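Local coordinates for DUF72 domain-containing protein (Thermotoga maritima, PDB 1VPQ) that is of unknown function but belongs to the DUF72 family and adopts a TIM-barrel-like fold of eight parallel strands ringed by helices, at residues A[139-144]-A[167-172]; A[149-154]-A[197-202]; A[205-210]-A[226-231]; A[248-253]-A[259-264]. One frame throughout, in Å; residues are numbered along the deposited sequence.

Interaction 1 of 4, residues A[139-144]-A[167-172]; sequences EYLEKL and YEFLRN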
loop_
_atom_site.group_PDB
_atom_site.type_symbol
_atom_site.label_atom_id
_atom_site.label_comp_id
_atom_site.label_asym_id
_atom_site.label_seq_id
_atom_site.Cartn_x
_atom_site.Cartn_y
_atom_site.Cartn_z
ATOM N N GLU A 139 -12.526 17.554 -6.801
ATOM C CA GLU A 139 -13.602 17.837 -5.862
ATOM C C GLU A 139 -13.896 16.584 -5.040
ATOM O O GLU A 139 -14.082 16.664 -3.823
ATOM C CB GLU A 139 -14.867 18.325 -6.581
ATOM C CG GLU A 139 -15.950 18.826 -5.630
ATOM C CD GLU A 139 -17.141 19.464 -6.336
ATOM O OE1 GLU A 139 -17.239 19.365 -7.583
ATOM O OE2 GLU A 139 -17.989 20.067 -5.632
ATOM N N TYR A 140 -13.914 15.428 -5.703
ATOM C CA TYR A 140 -14.156 14.162 -5.012
ATOM C C TYR A 140 -13.090 13.884 -3.950
ATOM O O TYR A 140 -13.408 13.408 -2.861
ATOM C CB TYR A 140 -14.247 12.988 -6.001
ATOM C CG TYR A 140 -14.521 11.686 -5.309
ATOM C CD1 TYR A 140 -15.818 11.300 -5.017
ATOM C CD2 TYR A 140 -13.479 10.854 -4.900
ATOM C CE1 TYR A 140 -16.080 10.107 -4.349
ATOM C CE2 TYR A 140 -13.732 9.660 -4.234
ATOM C CZ TYR A 140 -15.036 9.289 -3.967
ATOM O OH TYR A 140 -15.313 8.108 -3.308
ATOM N N LEU A 141 -11.833 14.176 -4.268
ATOM C CA LEU A 141 -10.742 13.997 -3.311
ATOM C C LEU A 141 -10.918 14.919 -2.090
ATOM O O LEU A 141 -10.570 14.545 -0.968
ATOM C CB LEU A 141 -9.373 14.225 -3.978
ATOM C CG LEU A 141 -8.856 13.179 -4.993
ATOM C CD1 LEU A 141 -7.522 13.608 -5.582
ATOM C CD2 LEU A 141 -8.732 11.786 -4.394
ATOM N N GLU A 142 -11.456 16.115 -2.308
ATOM C CA GLU A 142 -11.811 17.005 -1.195
ATOM C C GLU A 142 -12.927 16.406 -0.317
ATOM O O GLU A 142 -12.907 16.565 0.901
ATOM C CB GLU A 142 -12.206 18.391 -1.720
ATOM C CG GLU A 142 -12.902 19.304 -0.717
ATOM C CD GLU A 142 -12.054 19.636 0.490
ATOM O OE1 GLU A 142 -10.901 19.174 0.566
ATOM O OE2 GLU A 142 -12.540 20.375 1.367
ATOM N N LYS A 143 -13.886 15.716 -0.930
ATOM C CA LYS A 143 -14.961 15.072 -0.166
ATOM C C LYS A 143 -14.420 13.929 0.691
ATOM O O LYS A 143 -14.825 13.758 1.845
ATOM C CB LYS A 143 -16.091 14.601 -1.089
ATOM C CG LYS A 143 -16.831 15.764 -1.761
ATOM C CD LYS A 143 -17.859 15.284 -2.767
ATOM C CE LYS A 143 -18.696 16.437 -3.313
ATOM N NZ LYS A 143 -19.843 15.941 -4.146
ATOM N N LEU A 144 -13.482 13.178 0.123
ATOM C CA LEU A 144 -12.783 12.105 0.839
ATOM C C LEU A 144 -11.965 12.614 2.027
ATOM O O LEU A 144 -11.988 12.032 3.108
ATOM C CB LEU A 144 -11.856 11.355 -0.114
ATOM C CG LEU A 144 -10.972 10.273 0.511
ATOM C CD1 LEU A 144 -11.817 9.209 1.210
ATOM C CD2 LEU A 144 -10.114 9.654 -0.562
ATOM N N TYR A 167 -0.028 17.882 -6.803
ATOM C CA TYR A 167 0.836 17.907 -5.623
ATOM C C TYR A 167 0.505 19.083 -4.709
ATOM O O TYR A 167 0.576 18.960 -3.495
ATOM C CB TYR A 167 2.309 17.943 -6.041
ATOM C CG TYR A 167 2.676 16.723 -6.814
ATOM C CD1 TYR A 167 3.043 15.553 -6.159
ATOM C CD2 TYR A 167 2.581 16.705 -8.198
ATOM C CE1 TYR A 167 3.337 14.400 -6.861
ATOM C CE2 TYR A 167 2.871 15.555 -8.916
ATOM C CZ TYR A 167 3.255 14.406 -8.243
ATOM O OH TYR A 167 3.557 13.265 -8.949
ATOM N N GLU A 168 0.158 20.220 -5.305
ATOM C CA GLU A 168 -0.332 21.377 -4.558
ATOM C C GLU A 168 -1.615 21.036 -3.806
ATOM O O GLU A 168 -1.788 21.423 -2.651
ATOM C CB GLU A 168 -0.562 22.572 -5.496
ATOM C CG GLU A 168 0.740 23.139 -6.063
ATOM C CD GLU A 168 0.563 24.423 -6.874
ATOM O OE1 GLU A 168 -0.495 24.585 -7.521
ATOM O OE2 GLU A 168 1.498 25.266 -6.875
ATOM N N PHE A 169 -2.514 20.305 -4.460
ATOM C CA PHE A 169 -3.742 19.876 -3.803
ATOM C C PHE A 169 -3.442 18.984 -2.591
ATOM O O PHE A 169 -3.950 19.218 -1.495
ATOM C CB PHE A 169 -4.686 19.152 -4.771
ATOM C CG PHE A 169 -5.898 18.581 -4.092
ATOM C CD1 PHE A 169 -6.997 19.383 -3.803
ATOM C CD2 PHE A 169 -5.920 17.257 -3.690
ATOM C CE1 PHE A 169 -8.110 18.852 -3.147
ATOM C CE2 PHE A 169 -7.019 16.732 -3.034
ATOM C CZ PHE A 169 -8.112 17.525 -2.763
ATOM N N LEU A 170 -2.623 17.958 -2.802
ATOM C CA LEU A 170 -2.282 17.019 -1.739
ATOM C C LEU A 170 -1.669 17.768 -0.551
ATOM O O LEU A 170 -2.132 17.615 0.566
ATOM C CB LEU A 170 -1.335 15.936 -2.249
ATOM C CG LEU A 170 -1.870 14.993 -3.335
ATOM C CD1 LEU A 170 -0.790 14.046 -3.791
ATOM C CD2 LEU A 170 -3.077 14.199 -2.865
ATOM N N ARG A 171 -0.644 18.573 -0.813
ATOM C CA ARG A 171 -0.033 19.454 0.199
ATOM C C ARG A 171 -0.999 20.382 0.942
ATOM O O ARG A 171 -0.820 20.665 2.143
ATOM C CB ARG A 171 1.044 20.339 -0.444
ATOM C CG ARG A 171 2.416 19.703 -0.530
ATOM C CD ARG A 171 3.435 20.684 -1.095
ATOM N NE ARG A 171 3.692 20.440 -2.512
ATOM C CZ ARG A 171 4.641 19.632 -2.996
ATOM N NH1 ARG A 171 5.470 18.963 -2.188
ATOM N NH2 ARG A 171 4.771 19.490 -4.315
ATOM N N ASN A 172 -1.988 20.920 0.234
ATOM C CA ASN A 172 -2.930 21.842 0.870
ATOM C C ASN A 172 -3.907 21.111 1.778
ATOM O O ASN A 172 -4.513 21.720 2.657
ATOM C CB ASN A 172 -3.688 22.663 -0.167
ATOM C CG ASN A 172 -2.905 23.871 -0.646
ATOM O OD1 ASN A 172 -2.194 24.516 0.116
ATOM N ND2 ASN A 172 -3.053 24.192 -1.913
#
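The phenyl ring of F169 reaches across to L141 and E142 in an apolar helix-helix contact on the outside of the barrel, where helices 135-147 and 164-173 lie side by side. The backbones are well separated, with L141 CA and L170 CA 9.1 Å apart, and the aromatic side chain spans the gap. With its CG anti to the backbone N (chi1 174°), F169 extends its ring toward the neighbouring helix, crossing L141 at a slant. F169 CE2 comes within 3.6 Å of L141 CB, and L141 CD1 flanks the same corner at 4.1 Å. At the far end of the ring, F169 CZ lies 3.7 Å from the backbone N of E142, which sits at the ring edge, near its plane. On its own helix F169 also meets the ring of H173, while L141 packs against F127. Across the two segments the ring meets carbon and one backbone nitrogen, so van der Waals contact joins the helices, with no charge or directional bond.

Interaction 2 of 4, residues A[149-154]-A[197-202]; sequences PYELAV and TDYAYF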
loop_
_atom_site.group_PDB
_atom_site.type_symbol
_atom_site.label_atom_id
_atom_site.label_comp_id
_atom_site.label_asym_id
_atom_site.label_seq_id
_atom_site.Cartn_x
_atom_site.Cartn_y
_atom_site.Cartn_z
ATOM N N PRO A 149 -10.713 11.946 9.060
ATOM C CA PRO A 149 -9.761 12.834 9.748
ATOM C C PRO A 149 -8.427 12.219 10.211
ATOM O O PRO A 149 -7.736 12.837 11.018
ATOM C CB PRO A 149 -10.553 13.265 10.984
ATOM C CG PRO A 149 -11.320 12.041 11.337
ATOM C CD PRO A 149 -11.663 11.353 10.019
ATOM N N TYR A 150 -8.067 11.036 9.726
ATOM C CA TYR A 150 -6.837 10.384 10.163
ATOM C C TYR A 150 -5.852 10.281 9.015
ATOM O O TYR A 150 -6.162 10.664 7.894
ATOM C CB TYR A 150 -7.144 9.006 10.749
ATOM C CG TYR A 150 -8.137 9.082 11.876
ATOM C CD1 TYR A 150 -7.855 9.820 13.017
ATOM C CD2 TYR A 150 -9.364 8.445 11.794
ATOM C CE1 TYR A 150 -8.757 9.917 14.051
ATOM C CE2 TYR A 150 -10.282 8.534 12.835
ATOM C CZ TYR A 150 -9.967 9.272 13.958
ATOM O OH TYR A 150 -10.861 9.368 14.990
ATOM N N GLU A 151 -4.661 9.771 9.302
ATOM C CA GLU A 151 -3.588 9.728 8.316
ATOM C C GLU A 151 -4.051 9.061 7.016
ATOM O O GLU A 151 -4.416 7.892 7.013
ATOM C CB GLU A 151 -2.353 9.017 8.883
ATOM C CG GLU A 151 -1.526 9.859 9.855
ATOM C CD GLU A 151 -0.710 10.957 9.184
ATOM O OE1 GLU A 151 -0.728 11.052 7.940
ATOM O OE2 GLU A 151 -0.048 11.739 9.906
ATOM N N LEU A 152 -4.016 9.839 5.932
ATOM C CA LEU A 152 -4.456 9.411 4.606
ATOM C C LEU A 152 -3.345 9.534 3.555
ATOM O O LEU A 152 -2.561 10.487 3.571
ATOM C CB LEU A 152 -5.660 10.255 4.164
ATOM C CG LEU A 152 -6.413 9.790 2.914
ATOM C CD1 LEU A 152 -7.084 8.445 3.140
ATOM C CD2 LEU A 152 -7.434 10.819 2.481
ATOM N N ALA A 153 -3.297 8.547 2.659
ATOM C CA ALA A 153 -2.392 8.533 1.509
ATOM C C ALA A 153 -3.146 8.151 0.249
ATOM O O ALA A 153 -4.069 7.324 0.287
ATOM C CB ALA A 153 -1.228 7.566 1.727
ATOM N N VAL A 154 -2.748 8.767 -0.867
ATOM C CA VAL A 154 -3.409 8.544 -2.160
ATOM C C VAL A 154 -2.416 8.135 -3.262
ATOM O O VAL A 154 -1.330 8.718 -3.398
ATOM C CB VAL A 154 -4.242 9.798 -2.610
ATOM C CG1 VAL A 154 -4.678 9.675 -4.077
ATOM C CG2 VAL A 154 -5.480 9.988 -1.718
ATOM N N THR A 197 3.725 15.554 2.493
ATOM C CA THR A 197 3.415 15.564 3.921
ATOM C C THR A 197 4.701 15.298 4.706
ATOM O O THR A 197 5.794 15.501 4.183
ATOM C CB THR A 197 2.349 14.493 4.270
ATOM O OG1 THR A 197 2.837 13.194 3.925
ATOM C CG2 THR A 197 1.054 14.749 3.522
ATOM N N ASP A 198 4.557 14.870 5.959
ATOM C CA ASP A 198 5.683 14.454 6.795
ATOM C C ASP A 198 5.734 12.931 6.928
ATOM O O ASP A 198 6.263 12.400 7.912
ATOM C CB ASP A 198 5.623 15.135 8.173
ATOM C CG ASP A 198 4.322 14.856 8.932
ATOM O OD1 ASP A 198 3.360 14.335 8.333
ATOM O OD2 ASP A 198 4.261 15.178 10.133
ATOM N N TYR A 199 5.179 12.247 5.926
ATOM C CA TYR A 199 5.344 10.811 5.739
ATOM C C TYR A 199 5.544 10.501 4.258
ATOM O O TYR A 199 4.998 11.188 3.390
ATOM C CB TYR A 199 4.128 10.048 6.277
ATOM C CG TYR A 199 4.003 10.173 7.772
ATOM C CD1 TYR A 199 4.730 9.345 8.614
ATOM C CD2 TYR A 199 3.189 11.148 8.348
ATOM C CE1 TYR A 199 4.640 9.470 9.998
ATOM C CE2 TYR A 199 3.090 11.283 9.734
ATOM C CZ TYR A 199 3.820 10.438 10.551
ATOM O OH TYR A 199 3.738 10.553 11.925
ATOM N N ALA A 200 6.360 9.487 3.980
ATOM C CA ALA A 200 6.483 8.925 2.627
ATOM C C ALA A 200 5.859 7.541 2.597
ATOM O O ALA A 200 5.854 6.829 3.599
ATOM C CB ALA A 200 7.931 8.851 2.195
ATOM N N TYR A 201 5.339 7.179 1.429
ATOM C CA TYR A 201 4.680 5.905 1.216
ATOM C C TYR A 201 5.071 5.408 -0.174
ATOM O O TYR A 201 4.794 6.083 -1.159
ATOM C CB TYR A 201 3.166 6.093 1.319
ATOM C CG TYR A 201 2.353 4.827 1.581
ATOM C CD1 TYR A 201 2.297 3.790 0.650
ATOM C CD2 TYR A 201 1.615 4.692 2.749
ATOM C CE1 TYR A 201 1.527 2.648 0.892
ATOM C CE2 TYR A 201 0.853 3.568 2.997
ATOM C CZ TYR A 201 0.803 2.548 2.067
ATOM O OH TYR A 201 0.040 1.425 2.331
ATOM N N PHE A 202 5.715 4.245 -0.254
ATOM C CA PHE A 202 6.118 3.675 -1.545
ATOM C C PHE A 202 5.361 2.404 -1.817
ATOM O O PHE A 202 5.214 1.579 -0.921
ATOM C CB PHE A 202 7.605 3.332 -1.566
ATOM C CG PHE A 202 8.495 4.515 -1.433
ATOM C CD1 PHE A 202 8.653 5.144 -0.200
ATOM C CD2 PHE A 202 9.185 5.004 -2.530
ATOM C CE1 PHE A 202 9.485 6.253 -0.067
ATOM C CE2 PHE A 202 10.016 6.109 -2.406
ATOM C CZ PHE A 202 10.166 6.734 -1.167
#
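E151 leans from the loop just before strand 152-155 toward Y199 of segment 197-202. Its CB points at the other segment, and CG, which stands beside the backbone N, leads into a bend (chi2 -74°) that brings the carboxylate to the tyrosine. CD lies 3.9 Å from Y199 CE2. Of the two oxygens, OE1 stays 3.9 Å from Y199 CD2, whereas OE2 comes closer, 3.2 Å from Y199 CE2. The carboxylate and the ring are turned nearly perpendicular, their planes 79° apart, and OE2 approaches the ring obliquely. D198 brings a second acidic group near, its OD1 4.6 Å from E151 OE2; its other oxygen has a long, weak ion pair with K244. Two residues before Y199, T197 OG1 accepts the backbone N-H of Y199 at 3.2 Å, an ST turn.

Further along, A153 CB touches Y201 CD2 at 4.2 Å. Strand 176-181 lies between these two strands in the parallel sheet, so the residues meet across it from the side facing the barrel interior, where M122 also packs on both. The hydroxyl of Y201 is hydrogen-bonded to E54 and T82. The contact thus pairs a carboxylate with ring carbons and a methyl with a ring carbon, and the closeness of E151 to D198 would probably disfavour two full negative charges.

Interaction 3 of 4, residues A[205-210]-A[226-231]; sequences HGRNER and EEELKT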
loop_
_atom_site.group_PDB
_atom_site.type_symbol
_atom_site.label_atom_id
_atom_site.label_comp_id
_atom_site.label_asym_id
_atom_site.label_seq_id
_atom_site.Cartn_x
_atom_site.Cartn_y
_atom_site.Cartn_z
ATOM N N HIS A 205 4.848 -2.403 -7.662
ATOM C CA HIS A 205 3.966 -3.408 -8.277
ATOM C C HIS A 205 4.680 -4.310 -9.271
ATOM O O HIS A 205 4.050 -5.177 -9.890
ATOM C CB HIS A 205 2.819 -2.714 -9.024
ATOM C CG HIS A 205 2.028 -1.768 -8.178
ATOM N ND1 HIS A 205 1.319 -2.179 -7.074
ATOM C CD2 HIS A 205 1.819 -0.437 -8.288
ATOM C CE1 HIS A 205 0.720 -1.137 -6.530
ATOM N NE2 HIS A 205 1.008 -0.066 -7.247
ATOM N N GLY A 206 5.980 -4.086 -9.440
ATOM C CA GLY A 206 6.734 -4.689 -10.533
ATOM C C GLY A 206 6.471 -3.976 -11.848
ATOM O O GLY A 206 5.740 -2.994 -11.896
ATOM N N ARG A 207 7.056 -4.495 -12.920
ATOM C CA ARG A 207 7.058 -3.823 -14.215
ATOM C C ARG A 207 6.715 -4.763 -15.349
ATOM O O ARG A 207 7.261 -4.651 -16.448
ATOM C CB ARG A 207 8.430 -3.217 -14.485
ATOM C CG ARG A 207 8.889 -2.279 -13.423
ATOM C CD ARG A 207 10.283 -1.857 -13.719
ATOM N NE ARG A 207 10.720 -0.839 -12.792
ATOM C CZ ARG A 207 11.931 -0.298 -12.793
ATOM N NH1 ARG A 207 12.846 -0.680 -13.686
ATOM N NH2 ARG A 207 12.227 0.626 -11.894
ATOM N N ASN A 208 5.803 -5.686 -15.073
ATOM C CA ASN A 208 5.317 -6.622 -16.068
ATOM C C ASN A 208 4.771 -5.888 -17.295
ATOM O O ASN A 208 3.793 -5.164 -17.202
ATOM C CB ASN A 208 4.232 -7.507 -15.439
ATOM C CG ASN A 208 3.804 -8.663 -16.343
ATOM O OD1 ASN A 208 4.250 -8.779 -17.481
ATOM N ND2 ASN A 208 2.925 -9.518 -15.829
ATOM N N GLU A 209 5.408 -6.099 -18.444
ATOM C CA GLU A 209 4.977 -5.505 -19.722
ATOM C C GLU A 209 3.616 -5.995 -20.210
ATOM O O GLU A 209 3.017 -5.386 -21.096
ATOM C CB GLU A 209 5.998 -5.815 -20.810
ATOM C CG GLU A 209 7.356 -5.162 -20.596
ATOM C CD GLU A 209 8.411 -5.638 -21.592
ATOM O OE1 GLU A 209 8.101 -6.508 -22.449
ATOM O OE2 GLU A 209 9.553 -5.134 -21.504
ATOM N N ARG A 210 3.148 -7.106 -19.645
ATOM C CA ARG A 210 1.856 -7.699 -19.996
ATOM C C ARG A 210 0.755 -7.235 -19.026
ATOM O O ARG A 210 -0.334 -7.806 -18.978
ATOM C CB ARG A 210 1.995 -9.229 -19.990
ATOM C CG ARG A 210 1.011 -9.967 -20.894
ATOM C CD ARG A 210 1.301 -11.471 -20.961
ATOM N N GLU A 226 18.445 -6.815 -8.482
ATOM C CA GLU A 226 19.223 -6.137 -7.437
ATOM C C GLU A 226 19.634 -4.722 -7.861
ATOM O O GLU A 226 19.694 -3.812 -7.034
ATOM C CB GLU A 226 20.464 -6.961 -7.060
ATOM N N GLU A 227 19.899 -4.547 -9.155
ATOM C CA GLU A 227 20.266 -3.236 -9.701
ATOM C C GLU A 227 19.130 -2.223 -9.534
ATOM O O GLU A 227 19.358 -1.091 -9.094
ATOM C CB GLU A 227 20.632 -3.346 -11.185
ATOM C CG GLU A 227 21.794 -4.296 -11.499
ATOM C CD GLU A 227 23.179 -3.682 -11.232
ATOM O OE1 GLU A 227 23.417 -3.178 -10.102
ATOM O OE2 GLU A 227 24.036 -3.726 -12.157
ATOM N N GLU A 228 17.912 -2.632 -9.888
ATOM C CA GLU A 228 16.754 -1.739 -9.773
ATOM C C GLU A 228 16.305 -1.527 -8.323
ATOM O O GLU A 228 15.907 -0.424 -7.967
ATOM C CB GLU A 228 15.588 -2.140 -10.697
ATOM C CG GLU A 228 15.139 -3.580 -10.646
ATOM C CD GLU A 228 14.374 -4.025 -11.911
ATOM O OE1 GLU A 228 14.064 -3.175 -12.772
ATOM O OE2 GLU A 228 14.082 -5.233 -12.048
ATOM N N LEU A 229 16.416 -2.551 -7.480
ATOM C CA LEU A 229 16.165 -2.380 -6.040
ATOM C C LEU A 229 17.087 -1.320 -5.427
ATOM O O LEU A 229 16.652 -0.508 -4.621
ATOM C CB LEU A 229 16.332 -3.698 -5.294
ATOM C CG LEU A 229 15.314 -4.782 -5.641
ATOM C CD1 LEU A 229 15.792 -6.116 -5.113
ATOM C CD2 LEU A 229 13.920 -4.447 -5.107
ATOM N N LYS A 230 18.356 -1.342 -5.822
ATOM C CA LYS A 230 19.339 -0.357 -5.372
ATOM C C LYS A 230 18.958 1.072 -5.758
ATOM O O LYS A 230 19.080 1.986 -4.941
ATOM C CB LYS A 230 20.726 -0.690 -5.934
ATOM N N THR A 231 18.511 1.266 -7.000
ATOM C CA THR A 231 18.094 2.589 -7.478
ATOM C C THR A 231 16.866 3.079 -6.711
ATOM O O THR A 231 16.783 4.252 -6.349
ATOM C CB THR A 231 17.801 2.611 -9.011
ATOM O OG1 THR A 231 16.754 1.689 -9.336
ATOM C CG2 THR A 231 19.036 2.259 -9.813
#
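E228 OE2 is gripped by two groups, the backbone N of S225 and the hydroxyl of Y222, while the other carboxylate oxygen, OE1, faces R207. There R207 NH1 and E228 OE1 are 2.9 Å apart in a salt bridge that rests on charge alone: OE1 approaches from above the flat guanidinium, off the line of its N-H bonds. E228 CD sits over one face of the guanidinium, with the two flat groups turned 85° against each other. The two side chains are laid antiparallel, R207 extended from CG to NE. The contact ties the loop after strand 199-204 of the barrel to the first turns of helix 226-240. D181, at the end of the neighbouring strand 176-181, takes R207 NE in a second salt bridge, so the arginine has two acidic partners. Within the loop, N208 OD1 accepts the backbone N of R210 at 2.9 Å in an Asx turn. On the helix, the hydroxyl of T231 donates to E228 O at 2.7 Å.

Interaction 4 of 4, residues A[248-253]-A[259-264]; sequences VFFNNC and AINALQ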
loop_
_atom_site.group_PDB
_atom_site.type_symbol
_atom_site.label_atom_id
_atom_site.label_comp_id
_atom_site.label_asym_id
_atom_site.label_seq_id
_atom_site.Cartn_x
_atom_site.Cartn_y
_atom_site.Cartn_z
ATOM N N VAL A 248 7.147 1.280 3.002
ATOM C CA VAL A 248 7.509 0.736 1.704
ATOM C C VAL A 248 6.888 -0.648 1.580
ATOM O O VAL A 248 7.155 -1.527 2.395
ATOM C CB VAL A 248 9.044 0.640 1.555
ATOM C CG1 VAL A 248 9.427 0.178 0.161
ATOM C CG2 VAL A 248 9.720 1.988 1.885
ATOM N N PHE A 249 6.048 -0.840 0.574
ATOM C CA PHE A 249 5.395 -2.139 0.369
ATOM C C PHE A 249 5.642 -2.655 -1.034
ATOM O O PHE A 249 5.620 -1.874 -1.986
ATOM C CB PHE A 249 3.888 -2.036 0.627
ATOM C CG PHE A 249 3.548 -1.583 2.017
ATOM C CD1 PHE A 249 3.466 -2.498 3.060
ATOM C CD2 PHE A 249 3.332 -0.239 2.292
ATOM C CE1 PHE A 249 3.170 -2.081 4.350
ATOM C CE2 PHE A 249 3.035 0.183 3.588
ATOM C CZ PHE A 249 2.954 -0.748 4.611
ATOM N N PHE A 250 5.871 -3.970 -1.138
ATOM C CA PHE A 250 6.044 -4.677 -2.418
ATOM C C PHE A 250 4.791 -5.457 -2.749
ATOM O O PHE A 250 4.297 -6.231 -1.929
ATOM C CB PHE A 250 7.216 -5.660 -2.360
ATOM C CG PHE A 250 8.553 -5.020 -2.534
ATOM C CD1 PHE A 250 9.151 -4.343 -1.481
ATOM C CD2 PHE A 250 9.215 -5.091 -3.747
ATOM C CE1 PHE A 250 10.386 -3.749 -1.628
ATOM C CE2 PHE A 250 10.453 -4.500 -3.904
ATOM C CZ PHE A 250 11.040 -3.825 -2.833
ATOM N N ASN A 251 4.312 -5.280 -3.976
ATOM C CA ASN A 251 2.999 -5.747 -4.381
ATOM C C ASN A 251 3.057 -6.834 -5.446
ATOM O O ASN A 251 2.021 -7.358 -5.856
ATOM C CB ASN A 251 2.188 -4.550 -4.908
ATOM C CG ASN A 251 0.695 -4.782 -4.846
ATOM O OD1 ASN A 251 0.192 -5.470 -3.954
ATOM N ND2 ASN A 251 -0.027 -4.207 -5.795
ATOM N N ASN A 252 4.266 -7.148 -5.904
ATOM C CA ASN A 252 4.485 -8.178 -6.921
ATOM C C ASN A 252 4.456 -9.552 -6.283
ATOM O O ASN A 252 5.430 -10.289 -6.335
ATOM C CB ASN A 252 5.804 -7.946 -7.671
ATOM C CG ASN A 252 7.012 -7.846 -6.746
ATOM O OD1 ASN A 252 6.960 -7.200 -5.702
ATOM N ND2 ASN A 252 8.116 -8.466 -7.145
ATOM N N CYS A 253 3.312 -9.892 -5.693
ATOM C CA CYS A 253 3.203 -11.010 -4.742
ATOM C C CYS A 253 3.064 -12.383 -5.393
ATOM O O CYS A 253 3.069 -13.400 -4.701
ATOM C CB CYS A 253 2.030 -10.769 -3.773
ATOM S SG CYS A 253 2.315 -9.437 -2.531
ATOM N N ALA A 259 7.853 -10.911 -1.480
ATOM C CA ALA A 259 8.540 -11.254 -0.237
ATOM C C ALA A 259 10.055 -11.333 -0.451
ATOM O O ALA A 259 10.816 -10.781 0.344
ATOM C CB ALA A 259 7.998 -12.549 0.320
ATOM N N ILE A 260 10.480 -12.000 -1.529
ATOM C CA ILE A 260 11.901 -12.058 -1.914
ATOM C C ILE A 260 12.485 -10.655 -2.033
ATOM O O ILE A 260 13.469 -10.328 -1.363
ATOM C CB ILE A 260 12.119 -12.851 -3.243
ATOM C CG1 ILE A 260 11.867 -14.343 -3.013
ATOM C CG2 ILE A 260 13.547 -12.669 -3.781
ATOM C CD1 ILE A 260 11.805 -15.187 -4.280
ATOM N N ASN A 261 11.869 -9.825 -2.866
ATOM C CA ASN A 261 12.333 -8.459 -3.069
ATOM C C ASN A 261 12.277 -7.608 -1.796
ATOM O O ASN A 261 13.167 -6.782 -1.554
ATOM C CB ASN A 261 11.540 -7.764 -4.187
ATOM C CG ASN A 261 11.837 -8.328 -5.572
ATOM O OD1 ASN A 261 11.012 -8.218 -6.474
ATOM N ND2 ASN A 261 13.013 -8.923 -5.749
ATOM N N ALA A 262 11.235 -7.800 -0.992
ATOM C CA ALA A 262 11.084 -7.026 0.240
ATOM C C ALA A 262 12.188 -7.383 1.233
ATOM O O ALA A 262 12.698 -6.518 1.957
ATOM C CB ALA A 262 9.700 -7.249 0.854
ATOM N N LEU A 263 12.541 -8.663 1.255
ATOM C CA LEU A 263 13.650 -9.167 2.069
ATOM C C LEU A 263 15.013 -8.675 1.570
ATOM O O LEU A 263 15.913 -8.423 2.376
ATOM C CB LEU A 263 13.648 -10.695 2.101
ATOM C CG LEU A 263 12.525 -11.381 2.884
ATOM C CD1 LEU A 263 12.486 -12.842 2.543
ATOM C CD2 LEU A 263 12.697 -11.191 4.386
ATOM N N GLN A 264 15.166 -8.568 0.249
ATOM C CA GLN A 264 16.384 -8.014 -0.347
ATOM C C GLN A 264 16.508 -6.552 0.020
ATOM O O GLN A 264 17.571 -6.081 0.397
ATOM C CB GLN A 264 16.356 -8.142 -1.867
ATOM C CG GLN A 264 16.591 -9.530 -2.387
ATOM C CD GLN A 264 16.297 -9.634 -3.868
ATOM O OE1 GLN A 264 15.145 -9.677 -4.283
ATOM N NE2 GLN A 264 17.338 -9.680 -4.669
#
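The last beta-alpha unit of the barrel closes here, strand 245-250 turning at its C-terminal end into helix 257-270, which folds back over it. F250 supplies the apolar part of the contact. Its CB points at the helix, and its ring lies flat against the backbone between N261 and A262, whose N stands 4.0 Å above the ring plane, over its centre. On the same face, A262 CA is 3.7 Å from F250 CD1, and A262 CB comes to 3.8 Å from that atom. N261 CB rests 3.5 Å from F250 CE2. The backbones are close, the CA atoms of F250 and A262 being 6.2 Å apart.

Beside the ring runs a chain of amides, N252 OD1 lying at its edge, in plane. N252, its CG held between backbone N and carbonyl carbon (chi1 55°), donates from ND2 to N261 OD1 at 3.0 Å, with an N-H...O angle of 149° and the amide planes 14° apart. N261 ND2 in turn donates to Q264 OE1 at 2.7 Å. N252 ND2 also bonds to Y222 O, and N261 OD1 accepts from Y224 N, so these buried amides join the turn and the helix to the loop before helix 226-240. Aromatic packing beside an amide network thus joins the final strand and helix of a TIM-barrel-like beta-alpha fold.

In the fold
From the N terminus, interaction 1 comes first, bringing helix 135-147 against helix 164-173 around strand 152-155. Interaction 2 opens inside that loop, on 149-154, and ends beyond it on 197-202, so the two cross; they also touch, through L144 and L152. Interactions 3 and 4 follow in series. Interaction 3 closes the loop leading from strand 199-204 into helix 226-240, and interaction 4 the short turn between strand 245-250 and helix 257-270. Neighbouring strands link interaction 2 to interaction 4, F202 O lying 3.0 Å from F249 N, while L229 packs on F250 to join interactions 3 and 4. Interactions 1 and 4 lie on opposite sides of the chain's centre.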